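Local coordinates for protein perosamine synthetase (Caulobacter crescentus, PDB 3BN1) that catalyses the pyridoxal 5'-phosphate-dependent transfer of an amino group from L-glutamate to GDP-4-keto-6-deoxy-D-mannose, making GDP-perosamine for the bacterial O-antigen, at residues 285-288 against 289-292; 85-88 against 89-93. All coordinates share one frame; numbering follows the deposited sequence.

Both contacts are local, formed where the chain passes from a loop into regular structure, so neither closes a long loop; they follow one another in series without nesting or crossing. Interaction 2 comes first, at the turn that leads from strand 80-84 of the large mixed sheet into helix 90-98. Interaction 1 comes some two hundred residues later, where the loop after strand 274-275 runs into strand 290-294 of the small antiparallel sheet. Their centres lie about 18 Å apart and their nearest atoms about 7 Å, without touching. What joins them is 2-oxoglutaric acid: Y88 of interaction 2 and W288 of interaction 1 both line its pocket.

Interaction 1 of 2, residues 285-288 against 289-292; sequences HVFW and MYTV
W288 swings its indole away from its backbone N (chi1 174°) while M289 keeps CG beside its own N (chi1 -62°), and the two neighbouring side chains run alongside each other in the same direction. M289 CG settles over one face of the indole, 3.5 Å from W288 CE3, in a CH-pi contact. The thioether chain then bends twice, bringing M289 SD 4.4 Å from the centroid of the W288 six-membered ring, almost exactly on its normal, while M289 CE returns to 3.6 Å from W288 CZ3. One residue to either side, F287 and Y290 form a second pair. Their planes are only 24° apart but slid past each other with little overlap, and F287 CE1 reaches Y290 CD2 at 3.8 Å. H285 CE1 lies over the centre of one face of the F287 ring, and H285 ND1 accepts the F287 backbone N-H at 3.0 Å. The polar ends bond further away: W288 NE1 to the carbonyl of N187, Y290 OH to E264. R256 binds the W288 carbonyl. The result is a Met-aromatic contact at the entrance to strand 290-294, covering one face of a tryptophan whose side chain also lines the 2-oxoglutaric acid pocket.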
ATOM      1  N   HIS A 285     -28.388  -9.324   0.752  1.00 14.49           N
ATOM      2  CA  HIS A 285     -27.815  -8.260  -0.046  1.00 11.92           C
ATOM      3  C   HIS A 285     -27.571  -7.167   0.992  1.00 18.62           C
ATOM      4  O   HIS A 285     -28.493  -6.677   1.671  1.00 14.35           O
ATOM      5  CB  HIS A 285     -28.873  -7.836  -1.012  1.00 19.06           C
ATOM      6  CG  HIS A 285     -28.436  -6.798  -1.980  1.00 10.13           C
ATOM      7  ND1 HIS A 285     -27.559  -5.790  -1.639  1.00 11.30           N
ATOM      8  CD2 HIS A 285     -28.848  -6.550  -3.251  1.00  2.29           C
ATOM      9  CE1 HIS A 285     -27.426  -4.972  -2.665  1.00  8.83           C
ATOM     10  NE2 HIS A 285     -28.178  -5.414  -3.661  1.00 13.70           N
ATOM     11  N   VAL A 286     -26.304  -6.844   1.206  1.00 10.26           N
ATOM     12  CA  VAL A 286     -25.943  -5.881   2.230  1.00  2.36           C
ATOM     13  C   VAL A 286     -26.075  -4.397   1.845  1.00 11.26           C
ATOM     14  O   VAL A 286     -26.008  -3.516   2.711  1.00 19.84           O
ATOM     15  CB  VAL A 286     -24.638  -6.226   2.950  1.00 10.15           C
ATOM     16  CG1 VAL A 286     -24.763  -7.577   3.737  1.00  8.10           C
ATOM     17  CG2 VAL A 286     -23.481  -6.128   1.993  1.00  6.65           C
ATOM     18  N   PHE A 287     -26.364  -4.124   0.580  1.00 16.54           N
ATOM     19  CA  PHE A 287     -26.609  -2.741   0.196  1.00 15.81           C
ATOM     20  C   PHE A 287     -25.525  -1.690   0.490  1.00 15.30           C
ATOM     21  O   PHE A 287     -25.757  -0.641   1.136  1.00  9.50           O
ATOM     22  CB  PHE A 287     -28.010  -2.331   0.673  1.00 17.19           C
ATOM     23  CG  PHE A 287     -29.116  -2.809  -0.234  1.00 12.06           C
ATOM     24  CD1 PHE A 287     -29.403  -2.134  -1.431  1.00 18.66           C
ATOM     25  CD2 PHE A 287     -29.808  -3.976   0.040  1.00 16.58           C
ATOM     26  CE1 PHE A 287     -30.410  -2.592  -2.343  1.00 25.58           C
ATOM     27  CE2 PHE A 287     -30.832  -4.419  -0.821  1.00 13.63           C
ATOM     28  CZ  PHE A 287     -31.119  -3.744  -2.029  1.00 11.20           C
ATOM     29  N   TRP A 288     -24.333  -1.946  -0.055  1.00  9.09           N
ATOM     30  CA  TRP A 288     -23.279  -0.959   0.068  1.00 13.69           C
ATOM     31  C   TRP A 288     -23.841   0.376  -0.492  1.00  8.02           C
ATOM     32  O   TRP A 288     -23.625   1.480   0.046  1.00 13.65           O
ATOM     33  CB  TRP A 288     -22.052  -1.402  -0.743  1.00  6.53           C
ATOM     34  CG  TRP A 288     -21.005  -0.265  -0.704  1.00  8.65           C
ATOM     35  CD1 TRP A 288     -20.575   0.444   0.394  1.00 13.24           C
ATOM     36  CD2 TRP A 288     -20.287   0.254  -1.826  1.00  9.16           C
ATOM     37  NE1 TRP A 288     -19.651   1.419  -0.005  1.00 10.28           N
ATOM     38  CE2 TRP A 288     -19.443   1.286  -1.359  1.00  5.56           C
ATOM     39  CE3 TRP A 288     -20.367   0.025  -3.203  1.00 11.42           C
ATOM     40  CZ2 TRP A 288     -18.663   2.061  -2.224  1.00 11.68           C
ATOM     41  CZ3 TRP A 288     -19.503   0.747  -4.052  1.00 21.80           C
ATOM     42  CH2 TRP A 288     -18.640   1.710  -3.550  1.00 10.42           C
ATOM     43  N   MET A 289     -24.641   0.265  -1.552  1.00  8.65           N
ATOM     44  CA  MET A 289     -25.290   1.408  -2.163  1.00 10.59           C
ATOM     45  C   MET A 289     -26.604   0.933  -2.722  1.00  8.71           C
ATOM     46  O   MET A 289     -26.639  -0.167  -3.310  1.00 14.05           O
ATOM     47  CB  MET A 289     -24.459   1.793  -3.377  1.00 15.56           C
ATOM     48  CG  MET A 289     -23.064   2.185  -2.943  1.00 24.90           C
ATOM     49  SD  MET A 289     -22.751   3.880  -3.236  1.00 39.92           S
ATOM     50  CE  MET A 289     -21.687   3.549  -4.656  1.00 27.43           C
ATOM     51  N   TYR A 290     -27.630   1.772  -2.547  1.00  9.91           N
ATOM     52  CA  TYR A 290     -28.974   1.572  -3.108  1.00  9.87           C
ATOM     53  C   TYR A 290     -28.993   2.139  -4.546  1.00 11.67           C
ATOM     54  O   TYR A 290     -28.821   3.351  -4.738  1.00 19.02           O
ATOM     55  CB  TYR A 290     -30.028   2.203  -2.191  1.00  7.53           C
ATOM     56  CG  TYR A 290     -31.421   1.865  -2.581  1.00 12.81           C
ATOM     57  CD1 TYR A 290     -32.082   2.606  -3.613  1.00 10.44           C
ATOM     58  CD2 TYR A 290     -32.094   0.814  -1.943  1.00 15.50           C
ATOM     59  CE1 TYR A 290     -33.418   2.310  -3.968  1.00  7.47           C
ATOM     60  CE2 TYR A 290     -33.438   0.520  -2.285  1.00 13.75           C
ATOM     61  CZ  TYR A 290     -34.069   1.237  -3.305  1.00 19.33           C
ATOM     62  OH  TYR A 290     -35.375   0.875  -3.596  1.00 15.88           O
ATOM     63  N   THR A 291     -29.037   1.231  -5.538  1.00  9.89           N
ATOM     64  CA  THR A 291     -28.837   1.581  -6.939  1.00  2.90           C
ATOM     65  C   THR A 291     -30.095   1.445  -7.804  1.00 15.32           C
ATOM     66  O   THR A 291     -30.653   0.365  -7.914  1.00 18.94           O
ATOM     67  CB  THR A 291     -27.601   0.761  -7.545  1.00 10.46           C
ATOM     68  OG1 THR A 291     -26.403   0.958  -6.765  1.00 16.17           O
ATOM     69  CG2 THR A 291     -27.268   1.115  -9.015  1.00  2.86           C
ATOM     70  N   VAL A 292     -30.559   2.548  -8.401  1.00 15.53           N
ATOM     71  CA  VAL A 292     -31.711   2.480  -9.296  1.00 19.94           C
ATOM     72  C   VAL A 292     -31.202   2.687 -10.727  1.00  9.83           C
ATOM     73  O   VAL A 292     -30.060   3.142 -10.926  1.00 12.42           O
ATOM     74  CB  VAL A 292     -32.753   3.628  -9.082  1.00  5.99           C
ATOM     75  CG1 VAL A 292     -33.515   3.556  -7.770  1.00  7.69           C
ATOM     76  CG2 VAL A 292     -32.174   5.010  -9.264  1.00 16.35           C
TER

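Interaction 2 of 2, residues 85-88 against 89-93; sequences SLTY and IASAN. With AKG (2-oxoglutaric acid), chain G.
Where the loop after strand 80-84 runs into helix 90-98, Y88 and S91 meet, and Y88 is one of the residues lining the 2-oxoglutaric acid pocket. The Y88 carbonyl is the polar focus. S91 N donates to Y88 O at 2.9 Å in a nearly straight bond (165°), with the donor tilted 32° from the carbonyl plane. Because the S91 hydroxyl stays beside its own backbone N (chi1 -55°), OG also lies 3.0 Å from Y88 O. T87 adds its hydroxyl to the group: T87 OG1 sits 2.7 Å from S91 OG and makes a long, weak approach to Y88 O. D159 is a further partner of S91 OG, so this buried serine ties the turn to the end of strand 155-159.

The Y88 ring is packed on both faces. I89 CG2 lies over one, 4.2 Å from the ring centroid in a CH-pi contact; the ligand chain covers the other, with AKG C4 3.6 Å from Y88 CZ. A90 CB presses on the ring obliquely, 3.5 Å from Y88 CD2. Q215 and R233 of the second subunit both hydrogen-bond the ligand, and Q215 also packs on Y88. The whole is a helix N-terminus that presents a tyrosine to a ligand site built from both subunits of the dimer.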
ATOM      1  N   SER A  85     -16.924  -6.161 -17.195  1.00  7.59           N
ATOM      2  CA  SER A  85     -16.606  -4.799 -17.660  1.00  7.63           C
ATOM      3  C   SER A  85     -17.196  -3.825 -16.649  1.00  9.73           C
ATOM      4  O   SER A  85     -16.556  -2.829 -16.326  1.00  9.00           O
ATOM      5  CB  SER A  85     -17.223  -4.475 -19.019  1.00  9.31           C
ATOM      6  OG  SER A  85     -16.673  -3.284 -19.564  1.00 15.02           O
ATOM      7  N   LEU A  86     -18.393  -4.146 -16.127  1.00 11.12           N
ATOM      8  CA  LEU A  86     -19.033  -3.312 -15.082  1.00  4.95           C
ATOM      9  C   LEU A  86     -18.502  -3.597 -13.692  1.00  5.92           C
ATOM     10  O   LEU A  86     -18.942  -4.557 -13.032  1.00  9.61           O
ATOM     11  CB  LEU A  86     -20.547  -3.477 -15.064  1.00  5.12           C
ATOM     12  CG  LEU A  86     -21.289  -2.347 -14.282  1.00 10.94           C
ATOM     13  CD1 LEU A  86     -21.199  -1.017 -15.053  1.00  8.02           C
ATOM     14  CD2 LEU A  86     -22.767  -2.662 -14.081  1.00  7.22           C
ATOM     15  N   THR A  87     -17.553  -2.764 -13.260  1.00 13.67           N
ATOM     16  CA  THR A  87     -16.879  -2.909 -11.947  1.00  5.69           C
ATOM     17  C   THR A  87     -16.002  -1.672 -11.709  1.00  4.00           C
ATOM     18  O   THR A  87     -15.785  -0.850 -12.625  1.00  7.42           O
ATOM     19  CB  THR A  87     -16.002  -4.195 -11.826  1.00 14.59           C
ATOM     20  OG1 THR A  87     -15.448  -4.300 -10.500  1.00  5.67           O
ATOM     21  CG2 THR A  87     -14.836  -4.209 -12.809  1.00  8.42           C
ATOM     22  N   TYR A  88     -15.433  -1.620 -10.512  1.00 11.67           N
ATOM     23  CA  TYR A  88     -14.475  -0.594 -10.166  1.00  7.87           C
ATOM     24  C   TYR A  88     -13.148  -1.047 -10.828  1.00  1.81           C
ATOM     25  O   TYR A  88     -12.810  -2.223 -10.895  1.00  7.26           O
ATOM     26  CB  TYR A  88     -14.322  -0.493  -8.648  1.00  6.53           C
ATOM     27  CG  TYR A  88     -13.295   0.558  -8.353  1.00 13.05           C
ATOM     28  CD1 TYR A  88     -13.507   1.887  -8.750  1.00 13.28           C
ATOM     29  CD2 TYR A  88     -12.092   0.196  -7.731  1.00 15.43           C
ATOM     30  CE1 TYR A  88     -12.596   2.847  -8.435  1.00  4.70           C
ATOM     31  CE2 TYR A  88     -11.180   1.138  -7.425  1.00  9.24           C
ATOM     32  CZ  TYR A  88     -11.406   2.432  -7.825  1.00 10.90           C
ATOM     33  OH  TYR A  88     -10.427   3.349  -7.574  1.00 11.98           O
ATOM     34  N   ILE A  89     -12.410  -0.086 -11.362  1.00 11.30           N
ATOM     35  CA  ILE A  89     -11.307  -0.397 -12.211  1.00  6.06           C
ATOM     36  C   ILE A  89     -10.190  -1.192 -11.591  1.00  7.82           C
ATOM     37  O   ILE A  89      -9.421  -1.835 -12.332  1.00 13.89           O
ATOM     38  CB  ILE A  89     -10.676   0.857 -12.747  1.00  5.27           C
ATOM     39  CG1 ILE A  89      -9.857   0.548 -14.011  1.00  8.62           C
ATOM     40  CG2 ILE A  89      -9.944   1.551 -11.598  1.00  4.57           C
ATOM     41  CD1 ILE A  89      -9.464   1.829 -14.793  1.00  7.17           C
ATOM     42  N   ALA A  90     -10.117  -1.152 -10.252  1.00  5.98           N
ATOM     43  CA  ALA A  90      -9.111  -1.914  -9.534  1.00  7.41           C
ATOM     44  C   ALA A  90      -9.257  -3.391  -9.875  1.00  4.30           C
ATOM     45  O   ALA A  90      -8.227  -4.092  -9.897  1.00  8.35           O
ATOM     46  CB  ALA A  90      -9.185  -1.670  -7.999  1.00  8.35           C
ATOM     47  N   SER A  91     -10.465  -3.847 -10.238  1.00  3.88           N
ATOM     48  CA  SER A  91     -10.640  -5.265 -10.538  1.00 22.89           C
ATOM     49  C   SER A  91      -9.761  -5.672 -11.710  1.00 15.26           C
ATOM     50  O   SER A  91      -9.198  -6.784 -11.770  1.00  8.84           O
ATOM     51  CB  SER A  91     -12.091  -5.559 -10.970  1.00 12.80           C
ATOM     52  OG  SER A  91     -12.972  -5.107  -9.971  1.00 14.72           O
ATOM     53  N   ALA A  92      -9.806  -4.830 -12.732  1.00  7.07           N
ATOM     54  CA  ALA A  92      -9.055  -5.122 -13.963  1.00  1.11           C
ATOM     55  C   ALA A  92      -7.622  -4.752 -13.755  1.00  7.26           C
ATOM     56  O   ALA A  92      -6.751  -5.451 -14.270  1.00  5.09           O
ATOM     57  CB  ALA A  92      -9.643  -4.301 -15.146  1.00 13.26           C
ATOM     58  N   ASN A  93      -7.359  -3.631 -13.077  1.00  9.56           N
ATOM     59  CA  ASN A  93      -5.961  -3.188 -12.917  1.00  9.97           C
ATOM     60  C   ASN A  93      -5.127  -4.219 -12.233  1.00  1.00           C
ATOM     61  O   ASN A  93      -3.958  -4.465 -12.561  1.00  5.99           O
ATOM     62  CB  ASN A  93      -5.800  -1.853 -12.128  1.00  2.36           C
ATOM     63  CG  ASN A  93      -6.297  -0.644 -12.944  1.00  8.39           C
ATOM     64  OD1 ASN A  93      -6.439  -0.717 -14.175  1.00  7.70           O
ATOM     65  ND2 ASN A  93      -6.520   0.484 -12.261  1.00  9.28           N
TER
HETATM   66  C1  AKG G 374     -15.558   4.341  -4.833  1.00 43.32           C
HETATM   67  O1  AKG G 374     -15.367   5.560  -5.094  1.00 99.89           O
HETATM   68  O2  AKG G 374     -16.717   3.865  -4.769  1.00 99.89           O
HETATM   69  C2  AKG G 374     -14.403   3.456  -4.581  1.00 45.47           C
HETATM   70  O5  AKG G 374     -14.589   2.314  -4.212  1.00 53.97           O
HETATM   71  C3  AKG G 374     -13.022   4.022  -4.840  1.00 29.63           C
HETATM   72  C4  AKG G 374     -11.941   3.073  -4.370  1.00 24.02           C
HETATM   73  C5  AKG G 374     -10.654   3.842  -4.233  1.00 16.59           C
HETATM   74  O3  AKG G 374      -9.623   3.195  -3.904  1.00 20.44           O
HETATM   75  O4  AKG G 374     -10.618   5.190  -4.521  1.00 26.46           O